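Local coordinates for protein pyruvate formate-lyase 2 (Archaeoglobus fulgidus, PDB 2F3O) that is of unknown function but belongs to the glycyl radical enzymes, related to pyruvate formate-lyase and glycerol dehydratase, and may act as a lyase, at residues 277-282 / 335-340; 281-286 / 349-354; 447-452 / 485-490; 540-545 / 605-610. One frame throughout, in Å; residues are numbered along the deposited sequence.

Contact 1: 277-282 / 335-340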
loop_
_atom_site.group_PDB
_atom_site.type_symbol
_atom_site.label_atom_id
_atom_site.label_comp_id
_atom_site.label_asym_id
_atom_site.label_seq_id
_atom_site.Cartn_x
_atom_site.Cartn_y
_atom_site.Cartn_z
ATOM N N ARG A 277 21.671 -4.999 25.636
ATOM C CA ARG A 277 21.992 -4.174 26.796
ATOM C C ARG A 277 21.566 -4.816 28.105
ATOM O O ARG A 277 20.677 -4.320 28.800
ATOM C CB ARG A 277 21.384 -2.796 26.660
ATOM C CG ARG A 277 21.879 -2.064 25.457
ATOM C CD ARG A 277 21.308 -0.678 25.429
ATOM N NE ARG A 277 22.071 0.206 26.288
ATOM C CZ ARG A 277 21.808 1.493 26.388
ATOM N NH1 ARG A 277 20.812 1.981 25.677
ATOM N NH2 ARG A 277 22.534 2.285 27.171
ATOM N N ILE A 278 22.272 -5.895 28.430
ATOM C CA ILE A 278 22.021 -6.757 29.567
ATOM C C ILE A 278 22.103 -6.047 30.916
ATOM O O ILE A 278 21.388 -6.408 31.842
ATOM C CB ILE A 278 22.969 -7.972 29.500
ATOM C CG1 ILE A 278 22.475 -9.128 30.358
ATOM C CG2 ILE A 278 24.389 -7.575 29.844
ATOM C CD1 ILE A 278 23.133 -10.447 30.023
ATOM N N ASP A 279 22.930 -5.008 31.016
ATOM C CA ASP A 279 23.043 -4.259 32.265
ATOM C C ASP A 279 21.842 -3.346 32.485
ATOM O O ASP A 279 21.489 -3.026 33.624
ATOM C CB ASP A 279 24.358 -3.474 32.338
ATOM C CG ASP A 279 24.465 -2.405 31.279
ATOM O OD1 ASP A 279 24.113 -2.653 30.110
ATOM O OD2 ASP A 279 24.932 -1.303 31.616
ATOM N N GLN A 280 21.202 -2.952 31.393
ATOM C CA GLN A 280 20.065 -2.066 31.472
ATOM C C GLN A 280 18.791 -2.804 31.894
ATOM O O GLN A 280 17.975 -2.281 32.661
ATOM C CB GLN A 280 19.869 -1.388 30.124
ATOM C CG GLN A 280 21.080 -0.672 29.668
ATOM C CD GLN A 280 21.497 0.417 30.635
ATOM O OE1 GLN A 280 20.675 1.227 31.075
ATOM N NE2 GLN A 280 22.784 0.451 30.963
ATOM N N TYR A 281 18.634 -4.026 31.396
ATOM C CA TYR A 281 17.376 -4.733 31.539
ATOM C C TYR A 281 17.339 -5.772 32.678
ATOM O O TYR A 281 16.262 -6.268 33.044
ATOM C CB TYR A 281 16.908 -5.313 30.190
ATOM C CG TYR A 281 17.728 -6.441 29.599
ATOM C CD1 TYR A 281 17.871 -7.661 30.255
ATOM C CD2 TYR A 281 18.291 -6.321 28.346
ATOM C CE1 TYR A 281 18.592 -8.700 29.707
ATOM C CE2 TYR A 281 19.009 -7.367 27.781
ATOM C CZ TYR A 281 19.155 -8.553 28.477
ATOM O OH TYR A 281 19.863 -9.600 27.948
ATOM N N LEU A 282 18.508 -6.115 33.214
ATOM C CA LEU A 282 18.570 -6.943 34.408
ATOM C C LEU A 282 18.541 -6.085 35.677
ATOM O O LEU A 282 18.289 -6.592 36.773
ATOM C CB LEU A 282 19.824 -7.788 34.387
ATOM C CG LEU A 282 19.661 -9.268 34.115
ATOM C CD1 LEU A 282 18.425 -9.556 33.334
ATOM C CD2 LEU A 282 20.879 -9.765 33.403
ATOM N N VAL A 335 27.737 -9.119 24.547
ATOM C CA VAL A 335 26.987 -8.559 25.635
ATOM C C VAL A 335 27.283 -7.057 25.600
ATOM O O VAL A 335 28.420 -6.676 25.325
ATOM C CB VAL A 335 27.383 -9.305 26.950
ATOM C CG1 VAL A 335 28.392 -8.549 27.804
ATOM C CG2 VAL A 335 26.150 -9.711 27.741
ATOM N N THR A 336 26.269 -6.204 25.779
ATOM C CA THR A 336 26.472 -4.744 25.744
ATOM C C THR A 336 26.213 -4.085 27.102
ATOM O O THR A 336 25.101 -4.145 27.629
ATOM C CB THR A 336 25.572 -4.051 24.697
ATOM O OG1 THR A 336 25.664 -4.739 23.448
ATOM C CG2 THR A 336 25.951 -2.586 24.505
ATOM N N ILE A 337 27.246 -3.463 27.667
ATOM C CA ILE A 337 27.108 -2.723 28.915
ATOM C C ILE A 337 27.413 -1.231 28.753
ATOM O O ILE A 337 28.137 -0.823 27.845
ATOM C CB ILE A 337 27.982 -3.330 30.066
ATOM C CG1 ILE A 337 29.485 -3.163 29.794
ATOM C CG2 ILE A 337 27.656 -4.790 30.285
ATOM C CD1 ILE A 337 30.353 -3.826 30.836
ATOM N N GLY A 338 26.867 -0.415 29.646
ATOM C CA GLY A 338 27.141 1.022 29.639
ATOM C C GLY A 338 26.342 1.789 28.613
ATOM O O GLY A 338 25.443 1.246 27.977
ATOM N N GLY A 339 26.651 3.061 28.443
ATOM C CA GLY A 339 25.979 3.860 27.427
ATOM C C GLY A 339 24.971 4.802 28.032
ATOM O O GLY A 339 24.917 4.958 29.248
ATOM N N CYS A 340 24.169 5.433 27.181
ATOM C CA CYS A 340 23.194 6.418 27.641
ATOM C C CYS A 340 21.730 5.988 27.450
ATOM O O CYS A 340 21.442 4.968 26.814
ATOM C CB CYS A 340 23.429 7.731 26.915
ATOM S SG CYS A 340 23.042 7.610 25.180
#
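The carbonyl oxygen of Cys340 is gripped end-on by both terminal nitrogens of Arg277: NH2 lies 2.9 Å from Cys340 O, and NH1, 3.3 Å from Cys340 O, approaches nearly in line with the C=O bond. This oxygen sits in the guanidinium plane. NH2 also donates to Gly338 O at 3.2 Å, tilted 30° from that carbonyl's plane. Arginine suits the place because its fan of N-H groups can serve two backbone oxygens around the end of a strand. A leucine here would probably leave the buried carbonyls of Gly338 and Cys340 without these donors and the turn free to shift. Gly338 and Gly339 both have positive phi, which glycine accepts readily.

Asp279 answers with the opposite polarity. Its CG stands between the backbone N and the carbonyl carbon (chi1 64°), and OD2 accepts an almost straight bond (172°) of 2.9 Å from Gly338 N, which comes from above the carboxylate plane. OD2 is also bonded to the Thr352 hydroxyl and weakly to Gln280 NE2, whose stronger partner is Ala347 O. The apolar end is simpler: Ile278 CG2 meets Val335 CG2 at 3.5 Å, two branched chains crossing obliquely.

Arg277, at the N-cap position just before helix 278-281, thus ties a helix start to strand 334-338, the outermost strand, within this chain, of a five-stranded mixed sheet. Strand 368-373 pairs with it, Met355 of helix 350-362 covers Ile278, Asp279 and Ile337, and Tyr343 of the second subunit packs on Arg277.

Contact 2: 281-286 / 349-354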
loop_
_atom_site.group_PDB
_atom_site.type_symbol
_atom_site.label_atom_id
_atom_site.label_comp_id
_atom_site.label_asym_id
_atom_site.label_seq_id
_atom_site.Cartn_x
_atom_site.Cartn_y
_atom_site.Cartn_z
ATOM N N TYR A 281 18.634 -4.026 31.396
ATOM C CA TYR A 281 17.376 -4.733 31.539
ATOM C C TYR A 281 17.339 -5.772 32.678
ATOM O O TYR A 281 16.262 -6.268 33.044
ATOM C CB TYR A 281 16.908 -5.313 30.190
ATOM C CG TYR A 281 17.728 -6.441 29.599
ATOM C CD1 TYR A 281 17.871 -7.661 30.255
ATOM C CD2 TYR A 281 18.291 -6.321 28.346
ATOM C CE1 TYR A 281 18.592 -8.700 29.707
ATOM C CE2 TYR A 281 19.009 -7.367 27.781
ATOM C CZ TYR A 281 19.155 -8.553 28.477
ATOM O OH TYR A 281 19.863 -9.600 27.948
ATOM N N LEU A 282 18.508 -6.115 33.214
ATOM C CA LEU A 282 18.570 -6.943 34.408
ATOM C C LEU A 282 18.541 -6.085 35.677
ATOM O O LEU A 282 18.289 -6.592 36.773
ATOM C CB LEU A 282 19.824 -7.788 34.387
ATOM C CG LEU A 282 19.661 -9.268 34.115
ATOM C CD1 LEU A 282 18.425 -9.556 33.334
ATOM C CD2 LEU A 282 20.879 -9.765 33.403
ATOM N N TYR A 283 18.798 -4.788 35.521
ATOM C CA TYR A 283 18.849 -3.874 36.660
ATOM C C TYR A 283 17.570 -3.682 37.487
ATOM O O TYR A 283 17.671 -3.504 38.688
ATOM C CB TYR A 283 19.496 -2.523 36.296
ATOM C CG TYR A 283 19.860 -1.672 37.515
ATOM C CD1 TYR A 283 20.875 -2.052 38.393
ATOM C CD2 TYR A 283 19.167 -0.513 37.805
ATOM C CE1 TYR A 283 21.194 -1.278 39.519
ATOM C CE2 TYR A 283 19.469 0.261 38.920
ATOM C CZ TYR A 283 20.478 -0.118 39.776
ATOM O OH TYR A 283 20.752 0.686 40.872
ATOM N N PRO A 284 16.374 -3.693 36.863
ATOM C CA PRO A 284 15.198 -3.690 37.749
ATOM C C PRO A 284 15.116 -4.862 38.740
ATOM O O PRO A 284 14.732 -4.656 39.889
ATOM C CB PRO A 284 14.015 -3.742 36.763
ATOM C CG PRO A 284 14.547 -3.116 35.525
ATOM C CD PRO A 284 15.959 -3.628 35.445
ATOM N N PHE A 285 15.495 -6.059 38.306
ATOM C CA PHE A 285 15.420 -7.252 39.149
ATOM C C PHE A 285 16.520 -7.208 40.191
ATOM O O PHE A 285 16.311 -7.578 41.338
ATOM C CB PHE A 285 15.543 -8.511 38.295
ATOM C CG PHE A 285 14.569 -8.557 37.173
ATOM C CD1 PHE A 285 13.236 -8.852 37.412
ATOM C CD2 PHE A 285 14.965 -8.265 35.880
ATOM C CE1 PHE A 285 12.307 -8.871 36.380
ATOM C CE2 PHE A 285 14.037 -8.281 34.836
ATOM C CZ PHE A 285 12.707 -8.584 35.095
ATOM N N PHE A 286 17.683 -6.726 39.776
ATOM C CA PHE A 286 18.814 -6.561 40.659
ATOM C C PHE A 286 18.537 -5.549 41.774
ATOM O O PHE A 286 18.749 -5.856 42.940
ATOM C CB PHE A 286 20.018 -6.131 39.840
ATOM C CG PHE A 286 21.279 -6.003 40.634
ATOM C CD1 PHE A 286 22.052 -7.115 40.904
ATOM C CD2 PHE A 286 21.708 -4.763 41.096
ATOM C CE1 PHE A 286 23.223 -6.994 41.625
ATOM C CE2 PHE A 286 22.876 -4.641 41.827
ATOM C CZ PHE A 286 23.634 -5.753 42.087
ATOM N N ASN A 349 24.725 1.846 35.657
ATOM C CA ASN A 349 24.148 1.531 36.961
ATOM C C ASN A 349 25.123 0.604 37.659
ATOM O O ASN A 349 26.160 0.291 37.089
ATOM C CB ASN A 349 22.772 0.867 36.824
ATOM C CG ASN A 349 22.765 -0.277 35.813
ATOM O OD1 ASN A 349 23.693 -1.082 35.749
ATOM N ND2 ASN A 349 21.715 -0.341 35.011
ATOM N N GLU A 350 24.773 0.127 38.853
ATOM C CA GLU A 350 25.683 -0.694 39.649
ATOM C C GLU A 350 25.933 -2.045 38.985
ATOM O O GLU A 350 26.946 -2.712 39.238
ATOM C CB GLU A 350 25.119 -0.908 41.053
ATOM C CG GLU A 350 26.192 -1.191 42.122
ATOM C CD GLU A 350 25.724 -2.167 43.219
ATOM O OE1 GLU A 350 24.561 -2.055 43.699
ATOM O OE2 GLU A 350 26.546 -3.040 43.600
ATOM N N LEU A 351 25.014 -2.440 38.113
ATOM C CA LEU A 351 25.124 -3.713 37.449
ATOM C C LEU A 351 26.111 -3.625 36.297
ATOM O O LEU A 351 26.658 -4.641 35.873
ATOM C CB LEU A 351 23.752 -4.148 36.973
ATOM C CG LEU A 351 23.499 -5.620 36.711
ATOM C CD1 LEU A 351 23.995 -6.501 37.845
ATOM C CD2 LEU A 351 22.030 -5.767 36.527
ATOM N N THR A 352 26.339 -2.411 35.799
ATOM C CA THR A 352 27.338 -2.187 34.757
ATOM C C THR A 352 28.711 -2.525 35.309
ATOM O O THR A 352 29.465 -3.280 34.690
ATOM C CB THR A 352 27.367 -0.728 34.276
ATOM O OG1 THR A 352 26.046 -0.303 33.943
ATOM C CG2 THR A 352 28.267 -0.576 33.085
ATOM N N TYR A 353 29.001 -1.985 36.496
ATOM C CA TYR A 353 30.276 -2.197 37.184
ATOM C C TYR A 353 30.522 -3.669 37.484
ATOM O O TYR A 353 31.619 -4.187 37.259
ATOM C CB TYR A 353 30.300 -1.413 38.493
ATOM C CG TYR A 353 30.472 0.075 38.331
ATOM C CD1 TYR A 353 29.380 0.930 38.394
ATOM C CD2 TYR A 353 31.733 0.629 38.135
ATOM C CE1 TYR A 353 29.535 2.305 38.256
ATOM C CE2 TYR A 353 31.902 1.999 37.990
ATOM C CZ TYR A 353 30.801 2.835 38.049
ATOM O OH TYR A 353 30.969 4.204 37.904
ATOM N N LEU A 354 29.479 -4.321 37.993
ATOM C CA LEU A 354 29.494 -5.746 38.287
ATOM C C LEU A 354 29.918 -6.541 37.083
ATOM O O LEU A 354 30.787 -7.389 37.173
ATOM C CB LEU A 354 28.110 -6.226 38.703
ATOM C CG LEU A 354 27.926 -6.490 40.183
ATOM C CD1 LEU A 354 26.778 -7.472 40.355
ATOM C CD2 LEU A 354 29.223 -7.033 40.778
#
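Tyr283 and Leu351 bring their CA atoms to 6.3 Å, where helix 283-289 faces the first turn of helix 350-362. With CG anti to the backbone N (chi1 -167°), the Tyr283 ring reaches across to Asn349 and stacks on its amide, the two planes only 13° apart. Asn349 CB stands over the middle of the ring, 3.6 Å from the centroid of Tyr283, while ND2 lies 3.4 Å from Tyr283 CG. Tyr283 CD1 also packs against Leu351 CB. Asparagine fits here as an N-cap: its OD1 takes weak bonds from Leu351 N and Thr352 N, and its own N donates to Thr352 OG1 at 3.0 Å, completing a capping box. ND2 donates to Asp279 O. An alanine in place of Tyr283 would probably leave that face of the Asn349 amide without its cover and open a gap beside Leu351 CB.

Leu351 forks between two neighbours. Its CD1 sits over the Phe286 ring, 3.9 Å from the centroid of Phe286, and its CD2 lies 3.7 Å from Leu282 CB. Leu354 CD1 adds a contact of 3.8 Å with Phe286 CE1. At the edge of the same ring, in its plane, Glu350 OE1 comes 3.6 Å from Phe286 CE2, with carboxylate and ring 71° apart; the other oxygen, OE2, forms a salt bridge with Arg297.

No hydrogen bond joins the two segments. Cohesion comes from apolar and CH-pi contacts, while the polar groups of Asn349 and Glu350 serve the helix start and neighbours.

Contact 3: 447-452 / 485-490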
loop_
_atom_site.group_PDB
_atom_site.type_symbol
_atom_site.label_atom_id
_atom_site.label_comp_id
_atom_site.label_asym_id
_atom_site.label_seq_id
_atom_site.Cartn_x
_atom_site.Cartn_y
_atom_site.Cartn_z
ATOM N N ALA A 447 40.938 -4.485 -1.937
ATOM C CA ALA A 447 42.222 -4.511 -2.617
ATOM C C ALA A 447 42.066 -5.142 -3.993
ATOM O O ALA A 447 42.629 -4.658 -4.980
ATOM C CB ALA A 447 43.267 -5.226 -1.800
ATOM N N LYS A 448 41.243 -6.173 -4.071
ATOM C CA LYS A 448 40.941 -6.776 -5.341
ATOM C C LYS A 448 40.307 -5.774 -6.308
ATOM O O LYS A 448 40.448 -5.923 -7.512
ATOM C CB LYS A 448 40.058 -8.007 -5.137
ATOM C CG LYS A 448 40.039 -8.977 -6.307
ATOM C CD LYS A 448 41.426 -9.424 -6.716
ATOM C CE LYS A 448 41.977 -10.426 -5.726
ATOM N NZ LYS A 448 43.366 -10.829 -6.035
ATOM N N ALA A 449 39.648 -4.736 -5.794
ATOM C CA ALA A 449 39.036 -3.732 -6.666
ATOM C C ALA A 449 40.108 -2.942 -7.381
ATOM O O ALA A 449 40.019 -2.718 -8.580
ATOM C CB ALA A 449 38.123 -2.807 -5.889
ATOM N N LEU A 450 41.134 -2.564 -6.625
ATOM C CA LEU A 450 42.296 -1.848 -7.134
ATOM C C LEU A 450 43.092 -2.695 -8.114
ATOM O O LEU A 450 43.543 -2.202 -9.146
ATOM C CB LEU A 450 43.185 -1.436 -5.970
ATOM C CG LEU A 450 44.576 -0.914 -6.289
ATOM C CD1 LEU A 450 44.501 0.461 -6.882
ATOM C CD2 LEU A 450 45.351 -0.882 -5.025
ATOM N N GLU A 451 43.251 -3.971 -7.788
ATOM C CA GLU A 451 43.892 -4.928 -8.679
ATOM C C GLU A 451 43.159 -4.974 -10.026
ATOM O O GLU A 451 43.795 -4.853 -11.067
ATOM C CB GLU A 451 43.955 -6.303 -7.994
ATOM C CG GLU A 451 44.631 -7.424 -8.746
ATOM C CD GLU A 451 45.000 -8.589 -7.829
ATOM O OE1 GLU A 451 45.108 -9.749 -8.289
ATOM O OE2 GLU A 451 45.185 -8.348 -6.622
ATOM N N TYR A 452 41.825 -5.069 -10.002
ATOM C CA TYR A 452 41.032 -5.028 -11.233
ATOM C C TYR A 452 41.162 -3.667 -11.920
ATOM O O TYR A 452 41.160 -3.566 -13.153
ATOM C CB TYR A 452 39.550 -5.296 -10.955
ATOM C CG TYR A 452 39.192 -6.675 -10.431
ATOM C CD1 TYR A 452 39.954 -7.801 -10.742
ATOM C CD2 TYR A 452 38.052 -6.857 -9.644
ATOM C CE1 TYR A 452 39.598 -9.076 -10.259
ATOM C CE2 TYR A 452 37.689 -8.120 -9.157
ATOM C CZ TYR A 452 38.458 -9.224 -9.469
ATOM O OH TYR A 452 38.091 -10.455 -8.966
ATOM N N GLU A 485 34.741 2.932 -9.926
ATOM C CA GLU A 485 33.895 2.113 -10.740
ATOM C C GLU A 485 34.064 0.650 -10.377
ATOM O O GLU A 485 33.093 -0.093 -10.389
ATOM C CB GLU A 485 34.218 2.325 -12.209
ATOM C CG GLU A 485 33.145 1.804 -13.145
ATOM C CD GLU A 485 33.494 2.044 -14.591
ATOM O OE1 GLU A 485 33.962 3.168 -14.911
ATOM O OE2 GLU A 485 33.310 1.107 -15.402
ATOM N N GLN A 486 35.279 0.235 -10.034
ATOM C CA GLN A 486 35.500 -1.167 -9.717
ATOM C C GLN A 486 34.951 -1.580 -8.358
ATOM O O GLN A 486 34.432 -2.690 -8.220
ATOM C CB GLN A 486 36.969 -1.542 -9.828
ATOM C CG GLN A 486 37.476 -1.645 -11.239
ATOM C CD GLN A 486 36.972 -2.853 -12.004
ATOM O OE1 GLN A 486 36.232 -3.693 -11.484
ATOM N NE2 GLN A 486 37.394 -2.953 -13.261
ATOM N N VAL A 487 35.078 -0.691 -7.370
ATOM C CA VAL A 487 34.488 -0.889 -6.043
ATOM C C VAL A 487 32.987 -1.109 -6.197
ATOM O O VAL A 487 32.452 -2.128 -5.741
ATOM C CB VAL A 487 34.744 0.322 -5.112
ATOM C CG1 VAL A 487 34.036 0.142 -3.769
ATOM C CG2 VAL A 487 36.229 0.513 -4.891
ATOM N N SER A 488 32.344 -0.159 -6.882
ATOM C CA SER A 488 30.940 -0.237 -7.289
ATOM C C SER A 488 30.563 -1.608 -7.842
ATOM O O SER A 488 29.670 -2.264 -7.320
ATOM C CB SER A 488 30.641 0.835 -8.342
ATOM O OG SER A 488 29.246 0.987 -8.557
ATOM N N HIS A 489 31.286 -2.037 -8.868
ATOM C CA HIS A 489 31.065 -3.318 -9.540
ATOM C C HIS A 489 31.087 -4.508 -8.583
ATOM O O HIS A 489 30.276 -5.424 -8.711
ATOM C CB HIS A 489 32.139 -3.510 -10.604
ATOM C CG HIS A 489 32.066 -4.822 -11.304
ATOM N ND1 HIS A 489 31.317 -5.010 -12.443
ATOM C CD2 HIS A 489 32.664 -6.009 -11.048
ATOM C CE1 HIS A 489 31.447 -6.261 -12.855
ATOM N NE2 HIS A 489 32.251 -6.891 -12.020
ATOM N N ILE A 490 32.016 -4.481 -7.632
ATOM C CA ILE A 490 32.225 -5.574 -6.703
ATOM C C ILE A 490 31.155 -5.559 -5.623
ATOM O O ILE A 490 30.638 -6.612 -5.237
ATOM C CB ILE A 490 33.607 -5.454 -6.077
ATOM C CG1 ILE A 490 34.660 -5.807 -7.112
ATOM C CG2 ILE A 490 33.760 -6.355 -4.878
ATOM C CD1 ILE A 490 36.021 -5.970 -6.531
#
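Ala449 of helix 447-453 and Gln486 of helix 477-508 mark the tight part of this contact, their CA atoms 5.3 Å apart. The axes of segments 447-452 and 485-490 approach to 8.6 Å with their directions 125° apart, and alanine suits the spot because a lone methyl lets the backbones come this near: Ala449 O lies 3.5 Å from Gln486 CB. The methyl of Ala449 also meets two branched chains, with Val487 CG2 at 4.0 Å and Ile490 CD1 at 3.9 Å from Ala449 CB. Tyr452 extends the patch by crossing Gln486 and Ile490 at about a right angle. Its CE2 is 3.8 Å from Ile490 CD1, and its CB is 3.7 Å from Gln486 CD, which a bend at chi2 (-72°) brings there.

Lys448 forms the loose part. It reaches Ile490 CD1 only with its backbone carbon, while its side chain turns away, NZ bonding to Phe641 O and forming salt bridges with Glu451 and Asp459.

The chemistry therefore divides. Between the segments only van der Waals contact is at work, while the buried polar tips find partners beyond the pair, as when Gln486 NE2 donates to Ala468 O. Packing, not directional bonding, is what joins these two segments.

Contact 4: 540-545 / 605-610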
loop_
_atom_site.group_PDB
_atom_site.type_symbol
_atom_site.label_atom_id
_atom_site.label_comp_id
_atom_site.label_asym_id
_atom_site.label_seq_id
_atom_site.Cartn_x
_atom_site.Cartn_y
_atom_site.Cartn_z
ATOM N N ILE A 540 27.524 -5.251 5.157
ATOM C CA ILE A 540 28.660 -5.768 4.388
ATOM C C ILE A 540 29.939 -4.979 4.650
ATOM O O ILE A 540 29.883 -3.782 4.899
ATOM C CB ILE A 540 28.371 -5.905 2.873
ATOM C CG1 ILE A 540 28.012 -4.562 2.263
ATOM C CG2 ILE A 540 27.266 -6.917 2.617
ATOM C CD1 ILE A 540 27.616 -4.664 0.817
ATOM N N GLN A 541 31.081 -5.674 4.656
ATOM C CA GLN A 541 32.349 -5.124 5.209
ATOM C C GLN A 541 33.467 -4.914 4.223
ATOM O O GLN A 541 33.725 -5.762 3.377
ATOM C CB GLN A 541 32.916 -6.030 6.290
ATOM C CG GLN A 541 32.294 -5.860 7.633
ATOM C CD GLN A 541 30.787 -6.062 7.643
ATOM O OE1 GLN A 541 30.034 -5.095 7.658
ATOM N NE2 GLN A 541 30.344 -7.307 7.597
ATOM N N ALA A 542 34.156 -3.789 4.364
ATOM C CA ALA A 542 35.335 -3.509 3.549
ATOM C C ALA A 542 36.594 -4.038 4.218
ATOM O O ALA A 542 36.896 -3.712 5.360
ATOM C CB ALA A 542 35.465 -2.040 3.312
ATOM N N VAL A 543 37.324 -4.885 3.518
ATOM C CA VAL A 543 38.649 -5.216 3.987
ATOM C C VAL A 543 39.737 -4.786 2.992
ATOM O O VAL A 543 39.607 -4.960 1.763
ATOM C CB VAL A 543 38.767 -6.680 4.525
ATOM C CG1 VAL A 543 37.466 -7.447 4.366
ATOM C CG2 VAL A 543 39.936 -7.417 3.915
ATOM N N GLY A 544 40.774 -4.150 3.544
ATOM C CA GLY A 544 41.933 -3.697 2.772
ATOM C C GLY A 544 41.856 -2.228 2.407
ATOM O O GLY A 544 42.325 -1.812 1.345
ATOM N N ILE A 545 41.261 -1.430 3.282
ATOM C CA ILE A 545 41.011 -0.047 2.924
ATOM C C ILE A 545 42.277 0.757 2.994
ATOM O O ILE A 545 42.439 1.718 2.246
ATOM C CB ILE A 545 39.872 0.611 3.734
ATOM C CG1 ILE A 545 40.151 0.609 5.233
ATOM C CG2 ILE A 545 38.606 -0.111 3.478
ATOM C CD1 ILE A 545 39.396 1.697 5.961
ATOM N N MET A 605 38.991 8.585 1.729
ATOM C CA MET A 605 38.245 8.721 0.499
ATOM C C MET A 605 37.805 7.351 -0.033
ATOM O O MET A 605 36.648 7.195 -0.466
ATOM C CB MET A 605 39.081 9.475 -0.526
ATOM C CG MET A 605 38.354 9.808 -1.794
ATOM S SD MET A 605 39.562 9.944 -3.118
ATOM C CE MET A 605 40.263 8.286 -3.147
ATOM N N VAL A 606 38.703 6.365 0.032
ATOM C CA VAL A 606 38.353 4.993 -0.337
ATOM C C VAL A 606 37.178 4.450 0.494
ATOM O O VAL A 606 36.243 3.843 -0.053
ATOM C CB VAL A 606 39.551 4.042 -0.239
ATOM C CG1 VAL A 606 39.085 2.617 -0.225
ATOM C CG2 VAL A 606 40.479 4.263 -1.404
ATOM N N LEU A 607 37.197 4.712 1.800
ATOM C CA LEU A 607 36.091 4.287 2.651
ATOM C C LEU A 607 34.794 4.999 2.293
ATOM O O LEU A 607 33.782 4.342 2.166
ATOM C CB LEU A 607 36.403 4.427 4.140
ATOM C CG LEU A 607 35.527 3.534 5.027
ATOM C CD1 LEU A 607 35.760 2.075 4.708
ATOM C CD2 LEU A 607 35.751 3.798 6.506
ATOM N N GLU A 608 34.833 6.312 2.071
ATOM C CA GLU A 608 33.623 7.061 1.679
ATOM C C GLU A 608 32.996 6.572 0.373
ATOM O O GLU A 608 31.766 6.465 0.271
ATOM C CB GLU A 608 33.908 8.547 1.561
ATOM C CG GLU A 608 33.983 9.270 2.867
ATOM C CD GLU A 608 34.484 10.683 2.676
ATOM O OE1 GLU A 608 35.212 10.918 1.677
ATOM O OE2 GLU A 608 34.153 11.560 3.510
ATOM N N TRP A 609 33.841 6.271 -0.605
ATOM C CA TRP A 609 33.376 5.696 -1.850
ATOM C C TRP A 609 32.671 4.383 -1.593
ATOM O O TRP A 609 31.557 4.188 -2.075
ATOM C CB TRP A 609 34.542 5.386 -2.761
ATOM C CG TRP A 609 35.200 6.554 -3.370
ATOM C CD1 TRP A 609 34.956 7.876 -3.120
ATOM C CD2 TRP A 609 36.267 6.512 -4.310
ATOM N NE1 TRP A 609 35.798 8.657 -3.862
ATOM C CE2 TRP A 609 36.612 7.842 -4.607
ATOM C CE3 TRP A 609 36.967 5.473 -4.931
ATOM C CZ2 TRP A 609 37.619 8.166 -5.522
ATOM C CZ3 TRP A 609 37.967 5.790 -5.831
ATOM C CH2 TRP A 609 38.290 7.129 -6.115
ATOM N N TYR A 610 33.336 3.491 -0.847
ATOM C CA TYR A 610 32.760 2.204 -0.423
ATOM C C TYR A 610 31.405 2.369 0.288
ATOM O O TYR A 610 30.417 1.718 -0.073
ATOM C CB TYR A 610 33.725 1.443 0.503
ATOM C CG TYR A 610 33.130 0.157 1.014
ATOM C CD1 TYR A 610 33.077 -0.960 0.191
ATOM C CD2 TYR A 610 32.593 0.063 2.300
ATOM C CE1 TYR A 610 32.516 -2.141 0.622
ATOM C CE2 TYR A 610 32.011 -1.112 2.743
ATOM C CZ TYR A 610 31.983 -2.218 1.897
ATOM O OH TYR A 610 31.424 -3.409 2.305
#
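Val606 begins the contact lightly, its CG1 4.3 Å from Ile545 O. Next in line, Leu607 sends CD1 toward the first residue of the helix that follows the strand, 3.8 Å from Ile545 CG2, and lies 4.4 Å from Ala542 CB by the same atom. Leucine and isoleucine here are branched chains filling the angle between strand end and helix. One turn after Val606 comes Tyr610. Its CG is anti to the backbone N (chi1 177°), and the ring lies against the strand with Ala542 CB over its centre, 3.6 Å from the centroid of Tyr610, a CH-pi contact for which the small alanine methyl is well suited. Beyond the ring, OH donates a weak bond of 3.0 Å to Ile540 O, which lies at the ring edge in its plane.

Segment 605-610 of helix 597-615 runs roughly antiparallel to 540-543 of strand 535-543, their axes 10.1 Å apart at closest; strands 435-445 and 624-628 flank that strand. Tyr610 also touches Ile444 of strand 435-445 and Val491 of helix 477-508. Gln541 starts out away from the helix; its NE2 bonds to Asp440, and a bound glycerol lies about 6 Å from its side chain, consistent with the helix-wrapped barrel of glycyl radical enzymes.

How the contacts relate
Contacts 1 and 2 adjoin, sharing Tyr281 and Leu282 with centres 8 Å apart, and both touch the second subunit. Contact 1 is fully buried and polar, tying a short helix to the edge of a sheet; contact 2, only partly buried, relies on ring and leucine packing between helix starts. Contacts 3 and 4 form a second pair, 11 Å between centres, where Val487 packs against Tyr610; both are buried, and no other chain of the assembly touches them. Contact 3 is apolar helix-on-helix packing, whereas contact 4 sets a helix on a strand with one weak bond. Contacts 1 and 3 lie on opposite sides of the chain's centre, their centres about 39 Å apart.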